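Local coordinates for acyl-CoA synthetase (AMP-forming)/AMP-acid ligase II-like protein (PDB 4GS5), which probably activates carboxylic acids, perhaps medium-chain fatty acids, with ATP and joins them to coenzyme A as a member of the AMP-forming ligase family, at residues 114-117 with 121-124; 136-141 with 162-167. All coordinates share one frame; numbering follows the deposited sequence.

Contact 1: residues 114-117 with 121-124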
ATOM      1  N   ASN A 114     -17.463 -10.631  -6.149  1.00 38.37           N
ATOM      2  CA  ASN A 114     -17.046 -11.967  -6.549  1.00 39.43           C
ATOM      3  C   ASN A 114     -17.003 -12.104  -8.061  1.00 37.31           C
ATOM      4  O   ASN A 114     -18.020 -12.400  -8.690  1.00 36.18           O
ATOM      5  CB  ASN A 114     -17.966 -13.032  -5.949  1.00 43.92           C
ATOM      6  CG  ASN A 114     -17.404 -14.441  -6.104  1.00 44.09           C
ATOM      7  OD1 ASN A 114     -16.740 -14.758  -7.103  1.00 37.51           O
ATOM      8  ND2 ASN A 114     -17.660 -15.290  -5.106  1.00 42.99           N
ATOM      9  N   PRO A 115     -15.819 -11.884  -8.644  1.00 37.60           N
ATOM     10  CA  PRO A 115     -15.610 -11.927 -10.095  1.00 40.32           C
ATOM     11  C   PRO A 115     -15.874 -13.296 -10.732  1.00 44.53           C
ATOM     12  O   PRO A 115     -16.072 -13.352 -11.944  1.00 50.39           O
ATOM     13  CB  PRO A 115     -14.133 -11.550 -10.250  1.00 40.07           C
ATOM     14  CG  PRO A 115     -13.538 -11.727  -8.903  1.00 41.24           C
ATOM     15  CD  PRO A 115     -14.610 -11.455  -7.922  1.00 33.85           C
ATOM     16  N   LEU A 116     -15.865 -14.370  -9.948  1.00 39.40           N
ATOM     17  CA  LEU A 116     -16.094 -15.705 -10.494  1.00 40.82           C
ATOM     18  C   LEU A 116     -17.549 -16.125 -10.381  1.00 45.10           C
ATOM     19  O   LEU A 116     -17.973 -17.109 -10.991  1.00 46.04           O
ATOM     20  CB  LEU A 116     -15.218 -16.741  -9.785  1.00 39.92           C
ATOM     21  CG  LEU A 116     -13.725 -16.751 -10.110  1.00 39.71           C
ATOM     22  CD1 LEU A 116     -13.091 -18.003  -9.509  1.00 38.89           C
ATOM     23  CD2 LEU A 116     -13.488 -16.697 -11.613  1.00 38.81           C
ATOM     24  N   ALA A 117     -18.315 -15.372  -9.603  1.00 47.48           N
ATOM     25  CA  ALA A 117     -19.673 -15.784  -9.257  1.00 54.69           C
ATOM     26  C   ALA A 117     -20.565 -15.960 -10.474  1.00 61.81           C
ATOM     27  O   ALA A 117     -21.360 -16.899 -10.535  1.00 69.71           O
ATOM     28  CB  ALA A 117     -20.306 -14.803  -8.271  1.00 54.73           C
ATOM     29  N   HIS A 121     -16.981 -22.221 -16.080  1.00 83.97           N
ATOM     30  CA  HIS A 121     -15.990 -22.512 -17.100  1.00 79.71           C
ATOM     31  C   HIS A 121     -14.906 -21.444 -17.102  1.00 63.25           C
ATOM     32  O   HIS A 121     -14.180 -21.288 -18.081  1.00 57.23           O
ATOM     33  CB  HIS A 121     -16.644 -22.646 -18.473  1.00 88.58           C
ATOM     34  CG  HIS A 121     -17.173 -24.012 -18.748  1.00 97.85           C
ATOM     35  ND1 HIS A 121     -16.812 -25.113 -17.990  1.00100.55           N
ATOM     36  CD2 HIS A 121     -18.029 -24.474 -19.687  1.00103.58           C
ATOM     37  CE1 HIS A 121     -17.421 -26.182 -18.455  1.00105.56           C
ATOM     38  NE2 HIS A 121     -18.169 -25.825 -19.489  1.00107.57           N
ATOM     39  N   ALA A 122     -14.825 -20.706 -15.998  1.00 52.44           N
ATOM     40  CA  ALA A 122     -13.745 -19.760 -15.768  1.00 47.66           C
ATOM     41  C   ALA A 122     -12.421 -20.482 -15.937  1.00 44.96           C
ATOM     42  O   ALA A 122     -12.237 -21.561 -15.379  1.00 49.73           O
ATOM     43  CB  ALA A 122     -13.847 -19.193 -14.360  1.00 44.59           C
ATOM     44  N   ASP A 123     -11.503 -19.899 -16.704  1.00 39.33           N
ATOM     45  CA  ASP A 123     -10.171 -20.470 -16.844  1.00 39.26           C
ATOM     46  C   ASP A 123      -9.185 -19.407 -17.325  1.00 38.05           C
ATOM     47  O   ASP A 123      -9.075 -19.141 -18.516  1.00 41.98           O
ATOM     48  CB  ASP A 123     -10.208 -21.678 -17.787  1.00 46.50           C
ATOM     49  CG  ASP A 123      -9.013 -22.602 -17.602  1.00 56.87           C
ATOM     50  OD1 ASP A 123      -8.768 -23.438 -18.504  1.00 63.27           O
ATOM     51  OD2 ASP A 123      -8.317 -22.489 -16.563  1.00 52.95           O
ATOM     52  N   PHE A 124      -8.467 -18.794 -16.389  1.00 30.85           N
ATOM     53  CA  PHE A 124      -7.610 -17.663 -16.719  1.00 28.27           C
ATOM     54  C   PHE A 124      -6.151 -17.909 -16.397  1.00 34.38           C
ATOM     55  O   PHE A 124      -5.816 -18.862 -15.689  1.00 34.99           O
ATOM     56  CB  PHE A 124      -8.123 -16.412 -16.001  1.00 28.73           C
ATOM     57  CG  PHE A 124      -9.556 -16.130 -16.289  1.00 33.13           C
ATOM     58  CD1 PHE A 124      -9.924 -15.584 -17.505  1.00 39.09           C
ATOM     59  CD2 PHE A 124     -10.543 -16.461 -15.377  1.00 37.06           C
ATOM     60  CE1 PHE A 124     -11.265 -15.346 -17.803  1.00 41.33           C
ATOM     61  CE2 PHE A 124     -11.884 -16.218 -15.661  1.00 40.20           C
ATOM     62  CZ  PHE A 124     -12.241 -15.666 -16.876  1.00 44.19           C
TER
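A first torsion of -74° sets CG of L116 beside its backbone N, and chi2 of -170° places CD1 anti to CA, leaving CD2 as the branch turned to segment 121-124, where A122 and F124 receive it. The two backbones stay well apart, the CA atoms of L116 and A122 lying 7.1 Å from each other, so the meeting is one of side chains alone. CD2 of L116 closes to 3.7 Å from CB of A122, a methyl-to-methyl touch. The same methyl reaches the F124 ring more loosely, CD2 of L116 standing 4.4 Å from CE2 of F124. It approaches the rim of the ring roughly in its plane, so it covers no face. One branch of a leucine thus serves both partners, and no hydrogen bond passes between the segments.

The turn formed by its own segment holds the backbone of L116. Residues 114-117 form a type I beta turn, closed by the amide N of A117 donating to the carbonyl O of N114 at 3.1 Å. Within it OD1 of N114 turns back to accept from N of L116 at 3.0 Å; the amide hydrogen bends in at 137°, but the donor lies in the carbonyl plane. ND2 of N114 is hydrogen-bonded to OG1 of T143, so both ends of the amide are engaged, which should restrain its rotation. L116 also rests on I137 of helix 131-139 and on L150, while F124 packs on L82 of strand 80-83. The arrangement is an Asx turn superimposed on a type I beta turn, in the loop that carries the chain from strand 105-109 to strand 126-129.

Contact 2: residues 136-141 with 162-167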
ATOM      1  N   SER A 136     -13.777 -13.000  -1.092  1.00 33.84           N
ATOM      2  CA  SER A 136     -15.171 -13.316  -1.431  1.00 36.88           C
ATOM      3  C   SER A 136     -15.243 -14.625  -2.197  1.00 37.14           C
ATOM      4  O   SER A 136     -16.094 -15.464  -1.932  1.00 40.29           O
ATOM      5  CB  SER A 136     -15.803 -12.217  -2.294  1.00 44.04           C
ATOM      6  OG  SER A 136     -16.205 -11.106  -1.518  1.00 51.61           O
ATOM      7  N   ILE A 137     -14.359 -14.772  -3.174  1.00 34.80           N
ATOM      8  CA  ILE A 137     -14.260 -16.010  -3.929  1.00 32.36           C
ATOM      9  C   ILE A 137     -14.009 -17.193  -2.995  1.00 31.22           C
ATOM     10  O   ILE A 137     -14.624 -18.242  -3.137  1.00 34.76           O
ATOM     11  CB  ILE A 137     -13.125 -15.944  -4.955  1.00 32.03           C
ATOM     12  CG1 ILE A 137     -13.504 -15.007  -6.104  1.00 32.29           C
ATOM     13  CG2 ILE A 137     -12.783 -17.346  -5.459  1.00 34.79           C
ATOM     14  CD1 ILE A 137     -12.344 -14.692  -7.034  1.00 34.77           C
ATOM     15  N   LEU A 138     -13.107 -17.008  -2.037  1.00 29.85           N
ATOM     16  CA  LEU A 138     -12.749 -18.064  -1.089  1.00 34.59           C
ATOM     17  C   LEU A 138     -13.849 -18.411  -0.082  1.00 40.85           C
ATOM     18  O   LEU A 138     -13.888 -19.529   0.436  1.00 45.64           O
ATOM     19  CB  LEU A 138     -11.472 -17.679  -0.338  1.00 34.77           C
ATOM     20  CG  LEU A 138     -10.222 -17.649  -1.213  1.00 33.91           C
ATOM     21  CD1 LEU A 138      -9.102 -16.872  -0.528  1.00 29.66           C
ATOM     22  CD2 LEU A 138      -9.797 -19.083  -1.538  1.00 35.59           C
ATOM     23  N   GLU A 139     -14.736 -17.459   0.201  1.00 39.77           N
ATOM     24  CA  GLU A 139     -15.783 -17.672   1.204  1.00 49.45           C
ATOM     25  C   GLU A 139     -17.047 -18.283   0.618  1.00 49.41           C
ATOM     26  O   GLU A 139     -17.807 -18.983   1.307  1.00 49.87           O
ATOM     27  CB  GLU A 139     -16.129 -16.356   1.896  1.00 57.66           C
ATOM     28  CG  GLU A 139     -15.099 -15.932   2.917  1.00 68.90           C
ATOM     29  CD  GLU A 139     -15.184 -16.745   4.197  1.00 77.90           C
ATOM     30  OE1 GLU A 139     -16.267 -16.736   4.832  1.00 79.84           O
ATOM     31  OE2 GLU A 139     -14.170 -17.392   4.559  1.00 79.28           O
ATOM     32  N   ASN A 140     -17.272 -17.996  -0.657  1.00 44.86           N
ATOM     33  CA  ASN A 140     -18.480 -18.419  -1.343  1.00 47.34           C
ATOM     34  C   ASN A 140     -18.277 -19.824  -1.915  1.00 50.74           C
ATOM     35  O   ASN A 140     -17.581 -20.009  -2.921  1.00 41.63           O
ATOM     36  CB  ASN A 140     -18.814 -17.406  -2.437  1.00 46.26           C
ATOM     37  CG  ASN A 140     -20.147 -17.677  -3.093  1.00 50.29           C
ATOM     38  OD1 ASN A 140     -20.625 -18.814  -3.104  1.00 53.94           O
ATOM     39  ND2 ASN A 140     -20.760 -16.630  -3.648  1.00 46.84           N
ATOM     40  N   SER A 141     -18.879 -20.813  -1.258  1.00 58.23           N
ATOM     41  CA  SER A 141     -18.608 -22.217  -1.568  1.00 64.17           C
ATOM     42  C   SER A 141     -19.087 -22.657  -2.945  1.00 61.51           C
ATOM     43  O   SER A 141     -18.966 -23.826  -3.309  1.00 63.69           O
ATOM     44  CB  SER A 141     -19.178 -23.136  -0.485  1.00 76.05           C
ATOM     45  OG  SER A 141     -18.243 -23.293   0.572  1.00 80.36           O
ATOM     46  N   HIS A 162      -4.513 -10.538   8.242  1.00 30.93           N
ATOM     47  CA  HIS A 162      -3.922 -11.796   8.698  1.00 40.88           C
ATOM     48  C   HIS A 162      -4.685 -13.043   8.242  1.00 38.51           C
ATOM     49  O   HIS A 162      -4.078 -13.989   7.733  1.00 33.88           O
ATOM     50  CB  HIS A 162      -3.754 -11.797  10.216  1.00 48.04           C
ATOM     51  CG  HIS A 162      -2.884 -12.909  10.724  1.00 56.94           C
ATOM     52  ND1 HIS A 162      -3.342 -13.869  11.603  1.00 63.22           N
ATOM     53  CD2 HIS A 162      -1.591 -13.212  10.473  1.00 58.75           C
ATOM     54  CE1 HIS A 162      -2.361 -14.711  11.878  1.00 65.28           C
ATOM     55  NE2 HIS A 162      -1.288 -14.336  11.208  1.00 63.67           N
ATOM     56  N   ALA A 163      -6.003 -13.048   8.417  1.00 38.72           N
ATOM     57  CA  ALA A 163      -6.820 -14.183   7.972  1.00 37.46           C
ATOM     58  C   ALA A 163      -6.749 -14.450   6.461  1.00 35.47           C
ATOM     59  O   ALA A 163      -6.690 -15.603   6.028  1.00 34.44           O
ATOM     60  CB  ALA A 163      -8.279 -14.018   8.435  1.00 42.03           C
ATOM     61  N   LEU A 164      -6.742 -13.401   5.643  1.00 30.55           N
ATOM     62  CA  LEU A 164      -6.648 -13.617   4.213  1.00 30.45           C
ATOM     63  C   LEU A 164      -5.212 -14.043   3.858  1.00 28.33           C
ATOM     64  O   LEU A 164      -4.999 -14.888   2.994  1.00 29.92           O
ATOM     65  CB  LEU A 164      -7.101 -12.371   3.423  1.00 27.09           C
ATOM     66  CG  LEU A 164      -6.883 -12.430   1.915  1.00 24.10           C
ATOM     67  CD1 LEU A 164      -7.683 -13.558   1.290  1.00 22.53           C
ATOM     68  CD2 LEU A 164      -7.199 -11.089   1.197  1.00 25.99           C
ATOM     69  N   ALA A 165      -4.230 -13.482   4.549  1.00 29.11           N
ATOM     70  CA  ALA A 165      -2.846 -13.891   4.319  1.00 27.49           C
ATOM     71  C   ALA A 165      -2.654 -15.397   4.602  1.00 29.11           C
ATOM     72  O   ALA A 165      -2.000 -16.110   3.833  1.00 24.65           O
ATOM     73  CB  ALA A 165      -1.893 -13.056   5.164  1.00 25.73           C
HETATM   74  N   MSE A 166      -3.245 -15.883   5.683  1.00 28.70           N
HETATM   75  CA  MSE A 166      -3.177 -17.314   6.007  1.00 34.59           C
HETATM   76  C   MSE A 166      -3.828 -18.205   4.943  1.00 31.69           C
HETATM   77  O   MSE A 166      -3.309 -19.280   4.629  1.00 37.43           O
HETATM   78  CB  MSE A 166      -3.795 -17.603   7.381  1.00 39.91           C
HETATM   79  CG  MSE A 166      -2.984 -17.070   8.557  1.00 48.76           C
HETATM   80 SE   MSE A 166      -1.351 -18.075   8.872  0.53 98.06          SE
HETATM   81  CE  MSE A 166      -0.168 -16.618   9.397  1.00 78.06           C
ATOM     82  N   GLN A 167      -4.965 -17.769   4.406  1.00 28.80           N
ATOM     83  CA  GLN A 167      -5.637 -18.466   3.300  1.00 29.89           C
ATOM     84  C   GLN A 167      -4.817 -18.497   2.007  1.00 27.97           C
ATOM     85  O   GLN A 167      -4.772 -19.514   1.305  1.00 28.52           O
ATOM     86  CB  GLN A 167      -6.987 -17.810   2.989  1.00 33.29           C
ATOM     87  CG  GLN A 167      -8.125 -18.242   3.906  1.00 44.02           C
ATOM     88  CD  GLN A 167      -9.431 -17.529   3.582  1.00 48.02           C
ATOM     89  OE1 GLN A 167      -9.548 -16.315   3.750  1.00 47.15           O
ATOM     90  NE2 GLN A 167     -10.416 -18.283   3.115  1.00 50.12           N
TER
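The segment 136-141 is the last turn of helix 131-139 and its exit, whereas 162-167 belongs wholly to helix 162-169. N140, the first residue to leave helical angles, still gives its amide N to the carbonyl O of S136 at 3.1 Å. Between the helices, 8.4 Å separates the closest CA atoms, those of L138 and Q167, and side chains fill the gap.

L138 and Q167 advance from opposite directions. Beyond CG the Q167 chain is extended (chi2 178°), which carries its amide to the far helix and sets NE2 of Q167 3.7 Å from CB of L138. This is van der Waals contact between an amide end and an aliphatic stem. Farther out, CD1 of L138 meets CD1 of L164 at 4.0 Å, the two leucines crossing at about a right angle.

E139 comes in at the exposed margin with a chain bent at chi2 (-75°). Its OE2 stands 4.1 Å from NE2 of Q167, too far for a hydrogen bond, and the carboxylate and amide planes are turned 75° apart. L164 also packs on P131 and Q135. The result is a sparse helix-helix interface, leucine against leucine where L164 is buried; the helices follow parallel strands 126-129 and 153-155 in the large N-terminal part of an ANL-type fold.

Contact 1 closes before contact 2 opens along the chain, and their centres lie about 16 Å apart on the same side of the chain's centre. Helix 131-139 joins them: its last turn supplies one half of contact 2, while I137 on that turn meets the loop of contact 1. There CG of P115 comes to 3.7 Å from CD1 of I137, and CG1 of I137 approaches OD1 of N114 to 3.4 Å. T143, already the partner of N114, also bonds through OG1 to the carbonyl O of I137 and of N140. The pair illustrates a general principle: local bonds hold each backbone, and a few side-chain contacts join a helix end to its neighbours.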